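Local coordinates for lipopolysaccharide biosynthesis protein wbpB (Thermus thermophilus, PDB 3O9Z), which acts as an NAD-dependent sugar dehydrogenase in the biosynthesis of 2,3-diacetamido-2,3-dideoxy-D-mannuronic acid, at the interface of chains A and B and the interface of chains A and C. Residues are numbered along the deposited sequence; one frame, centred on the assembly and turned at random. Chains: chain A/B/C, Lipopolysaccharide biosynthesis protein wbpB.

Contact 1: the interface of chains A and B. Residues chain A 60-61, 64-65, 94; chain B 87, 90, 94.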
# COMPACT_ATOMS: atom_id res chain seq x y z
N GLU A 60 3.12 16.61 8.61
CA GLU A 60 3.55 18.01 8.36
C GLU A 60 2.69 18.98 9.19
O GLU A 60 3.28 19.90 9.78
CB GLU A 60 3.43 18.31 6.86
CG GLU A 60 4.02 19.66 6.46
CD GLU A 60 4.26 19.74 4.98
OE1 GLU A 60 5.09 20.58 4.58
OE2 GLU A 60 3.49 19.11 4.19
N ALA A 61 1.36 18.82 9.13
CA ALA A 61 0.50 19.76 9.86
C ALA A 61 0.82 19.73 11.33
O ALA A 61 0.73 20.76 12.00
CB ALA A 61 -0.95 19.41 9.60
N GLU A 64 4.00 21.52 11.95
CA GLU A 64 3.75 22.96 11.73
C GLU A 64 3.04 23.50 12.96
O GLU A 64 3.39 24.61 13.41
CB GLU A 64 2.93 23.15 10.47
CG GLU A 64 2.71 24.62 10.01
CD GLU A 64 2.04 24.64 8.67
OE1 GLU A 64 0.93 24.04 8.56
OE2 GLU A 64 2.63 25.21 7.71
N ASP A 65 2.05 22.77 13.50
CA ASP A 65 1.47 23.16 14.78
C ASP A 65 2.49 23.29 15.90
O ASP A 65 2.44 24.27 16.65
CB ASP A 65 0.34 22.21 15.22
CG ASP A 65 -0.87 22.23 14.31
OD1 ASP A 65 -1.11 23.17 13.52
OD2 ASP A 65 -1.65 21.23 14.42
N ARG A 94 10.82 23.99 5.17
CA ARG A 94 9.62 24.82 5.30
C ARG A 94 9.00 24.85 6.67
O ARG A 94 8.35 25.84 7.01
CB ARG A 94 8.56 24.62 4.20
CG ARG A 94 7.57 23.45 4.43
CD ARG A 94 6.46 23.35 3.38
NE ARG A 94 6.97 23.02 2.05
CZ ARG A 94 7.11 21.77 1.58
NH1 ARG A 94 7.65 21.59 0.39
NH2 ARG A 94 6.68 20.73 2.28
N PRO B 87 -5.55 18.22 6.72
CA PRO B 87 -4.14 18.48 6.46
C PRO B 87 -3.87 18.87 5.00
O PRO B 87 -2.91 19.60 4.74
CB PRO B 87 -3.49 17.13 6.83
CG PRO B 87 -4.57 16.13 6.57
CD PRO B 87 -5.80 16.83 7.15
N ARG B 90 -4.67 22.58 4.94
CA ARG B 90 -3.49 23.22 5.52
C ARG B 90 -2.42 23.35 4.44
O ARG B 90 -1.80 24.41 4.37
CB ARG B 90 -2.96 22.38 6.67
CG ARG B 90 -3.91 22.33 7.87
CD ARG B 90 -3.74 23.54 8.73
NE ARG B 90 -2.36 23.70 9.21
CZ ARG B 90 -1.89 23.24 10.36
NH1 ARG B 90 -0.62 23.47 10.68
NH2 ARG B 90 -2.65 22.61 11.26
N ARG B 94 -0.77 26.91 3.00
CA ARG B 94 0.67 27.15 3.08
C ARG B 94 1.28 27.40 1.70
O ARG B 94 2.27 28.12 1.60
CB ARG B 94 1.39 26.10 3.94
CG ARG B 94 2.09 24.95 3.24
CD ARG B 94 3.00 24.12 4.20
NE ARG B 94 2.23 23.56 5.30
CZ ARG B 94 1.56 22.40 5.31
NH1 ARG B 94 0.88 22.11 6.42
NH2 ARG B 94 1.57 21.58 4.27
O HOH W 1 -1.35 25.50 6.95

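Contact 2: the interface of chains A and C. Residues chain A 38, 40-41, 43-44, 48, 52; chain C 162-163, 165.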
# COMPACT_ATOMS: atom_id res chain seq x y z
N THR A 38 3.04 0.46 9.01
CA THR A 38 2.88 0.55 10.46
C THR A 38 3.58 -0.58 11.21
O THR A 38 3.36 -0.73 12.43
CB THR A 38 1.42 0.55 10.89
OG1 THR A 38 0.88 -0.73 10.53
CG2 THR A 38 0.59 1.58 10.16
N VAL A 40 6.14 -0.96 12.95
CA VAL A 40 7.10 -0.09 13.63
C VAL A 40 7.17 -0.37 15.11
O VAL A 40 7.77 0.40 15.88
CB VAL A 40 6.73 1.39 13.41
CG1 VAL A 40 6.64 1.76 11.94
CG2 VAL A 40 5.40 1.75 14.14
N GLY A 41 6.61 -1.48 15.57
CA GLY A 41 6.57 -1.75 17.02
C GLY A 41 7.88 -1.70 17.81
O GLY A 41 7.91 -1.50 19.03
N VAL A 43 9.73 0.67 17.96
CA VAL A 43 9.95 2.05 18.42
C VAL A 43 9.65 2.19 19.93
O VAL A 43 10.26 3.01 20.62
CB VAL A 43 9.13 3.07 17.60
CG1 VAL A 43 7.61 2.96 17.83
CG2 VAL A 43 9.53 4.51 17.96
N ASP A 44 8.75 1.36 20.46
CA ASP A 44 8.45 1.47 21.89
C ASP A 44 9.62 1.09 22.78
O ASP A 44 9.67 1.54 23.92
CB ASP A 44 7.25 0.60 22.27
CG ASP A 44 5.94 1.16 21.80
OD1 ASP A 44 5.91 2.32 21.36
OD2 ASP A 44 4.88 0.49 21.89
N PRO A 48 8.94 5.33 23.74
CA PRO A 48 7.57 4.87 23.87
C PRO A 48 6.50 5.95 23.92
O PRO A 48 5.32 5.62 23.86
CB PRO A 48 7.59 4.10 25.20
CG PRO A 48 8.69 4.73 25.99
CD PRO A 48 9.75 5.04 24.93
N PHE A 52 3.05 9.27 16.12
CA PHE A 52 3.26 8.46 14.93
C PHE A 52 2.21 8.80 13.88
O PHE A 52 1.02 8.97 14.19
CB PHE A 52 3.24 6.94 15.24
CG PHE A 52 3.40 6.09 13.99
CD1 PHE A 52 4.66 5.98 13.41
CD2 PHE A 52 2.29 5.61 13.29
CE1 PHE A 52 4.84 5.28 12.23
CE2 PHE A 52 2.45 4.89 12.09
CZ PHE A 52 3.73 4.74 11.57
N ARG C 162 1.58 0.20 24.85
CA ARG C 162 1.71 0.37 23.39
C ARG C 162 1.72 1.85 23.04
O ARG C 162 0.87 2.61 23.47
CB ARG C 162 0.54 -0.29 22.64
CG ARG C 162 0.56 -1.83 22.65
CD ARG C 162 1.78 -2.36 21.90
NE ARG C 162 1.80 -3.83 21.93
CZ ARG C 162 2.17 -4.54 22.99
NH1 ARG C 162 2.63 -3.96 24.13
NH2 ARG C 162 2.13 -5.88 22.93
N GLY C 163 2.72 2.23 22.24
CA GLY C 163 2.82 3.62 21.75
C GLY C 163 1.78 3.99 20.71
O GLY C 163 0.89 3.19 20.33
N TRP C 165 1.67 4.46 17.55
CA TRP C 165 1.56 3.76 16.27
C TRP C 165 0.50 2.65 16.34
O TRP C 165 -0.13 2.31 15.33
CB TRP C 165 2.92 3.13 15.91
CG TRP C 165 3.43 2.19 17.01
CD1 TRP C 165 4.12 2.52 18.15
CD2 TRP C 165 3.11 0.79 17.15
NE1 TRP C 165 4.32 1.43 18.95
CE2 TRP C 165 3.72 0.35 18.35
CE3 TRP C 165 2.49 -0.15 16.31
CZ2 TRP C 165 3.62 -0.97 18.80
CZ3 TRP C 165 2.41 -1.47 16.77
CH2 TRP C 165 2.97 -1.85 18.00

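Contact 1: the interface of chains A and B
B:Arg94 and A:Glu64 meet tip to tip, the guanidinium presenting its NE side to the carboxylate: NE reaches OE2 at 2.9 Å, and NH1 reaches OE1 in a nearly straight bond of 176° at the hydrogen. Both oxygens lie in the guanidinium plane, yet the carboxylate is turned 47° against it, so each oxygen is approached from above the carboxylate plane. B:Arg90 NH1 meets A:Glu64 OE1 on its anti side, close to the carboxylate plane, at 2.7 Å. OE1 is thus gripped by two arginines, and water 1 joins it to the backbone O of B:Arg90. The bends of B:Arg90 at chi2 and chi3 turn its tip past A:Glu64 to A:Asp65, where NH2 lies 2.8 Å from OD1 on the syn side; A:Ala61 CB lies over the rim of one guanidinium face. A:Glu60 approaches B:Arg94 differently. Its carboxylate stacks on the guanidinium with the planes 27° apart, and OE2 stands 3.1 Å from NH2 as a salt bridge without a hydrogen bond, because the N-H points away. The other oxygen, OE1, accepts from A:Arg94 NH2 of its own chain at 2.8 Å, so A:Glu60 probably offsets the charge of two arginines whose CD atoms pack 3.6 Å apart. Repeated by the two-fold, this charged patch probably helps hold helix 56-68 of one subunit to helix 85-94 of the other in the deposited assembly.

Contact 2: the interface of chains A and C
C:Trp165 inserts its indole among residues of A:Thr38 to A:Asp44 and A:Phe52, hiding 110 Å² of its surface, more than any other residue of this patch. A:Gly41 CA lies over one face, 3.8 Å from the centroid of the six-membered ring, a CH-pi contact made by a residue with no side chain to hold the ring off. With chi1 at 56° the indole turns back over its own backbone, and the backbone O of C:Gly163 lies above the opposite face, towards the rim. At the pyrrole edge, A:Asp44 receives NE1-H: OD1 is 3.0 Å from NE1 and lies in the indole plane, although the carboxylate is turned 50° from that plane and is met from above its own. A:Val43 CG1 packs over CD1 from the same face as A:Gly41. At the root of the side chain, C:Trp165 CB rests over the face of A:Phe52, 3.9 Å from the ring centroid, while A:Val40 CG2 presses on the same CB. An alanine in place of C:Trp165 would probably open a gap beside A:Val40, A:Gly41 and A:Val43, which all pack on one face of the indole, and leave A:Asp44 OD1 without its indole donor. A:Asp44, with 36 Å² hidden, also ties down the loop before the tryptophan. That loop includes C:Arg162, a 2-oxoglutarate-binding residue, so the packing may help to position the ligand pocket of chain C. The carboxylate's second oxygen, A:Asp44 OD2, accepts the backbone N-H of C:Gly163 on its syn side at 2.8 Å, with 165° at the hydrogen.

Contact 1 and contact 2 lie about 23 Å apart, measured between the centres of their C-alpha atoms, and share no residue. On chain A both use the NAD-binding Rossmann region, through helices 56-68 and 85-94 in contact 1 and through 3-10 helix 41-45 and strand 51-53 in contact 2. Strand 51-53 and helix 56-68 are close in sequence. Contact 1 is mainly ionic, whereas contact 2 combines apolar packing with directed hydrogen bonds. Chain A meets chain B through contact 1 and chain C through contact 2; with their two-fold twins these could build the deposited four-chain assembly, although the structure alone does not show it is biological.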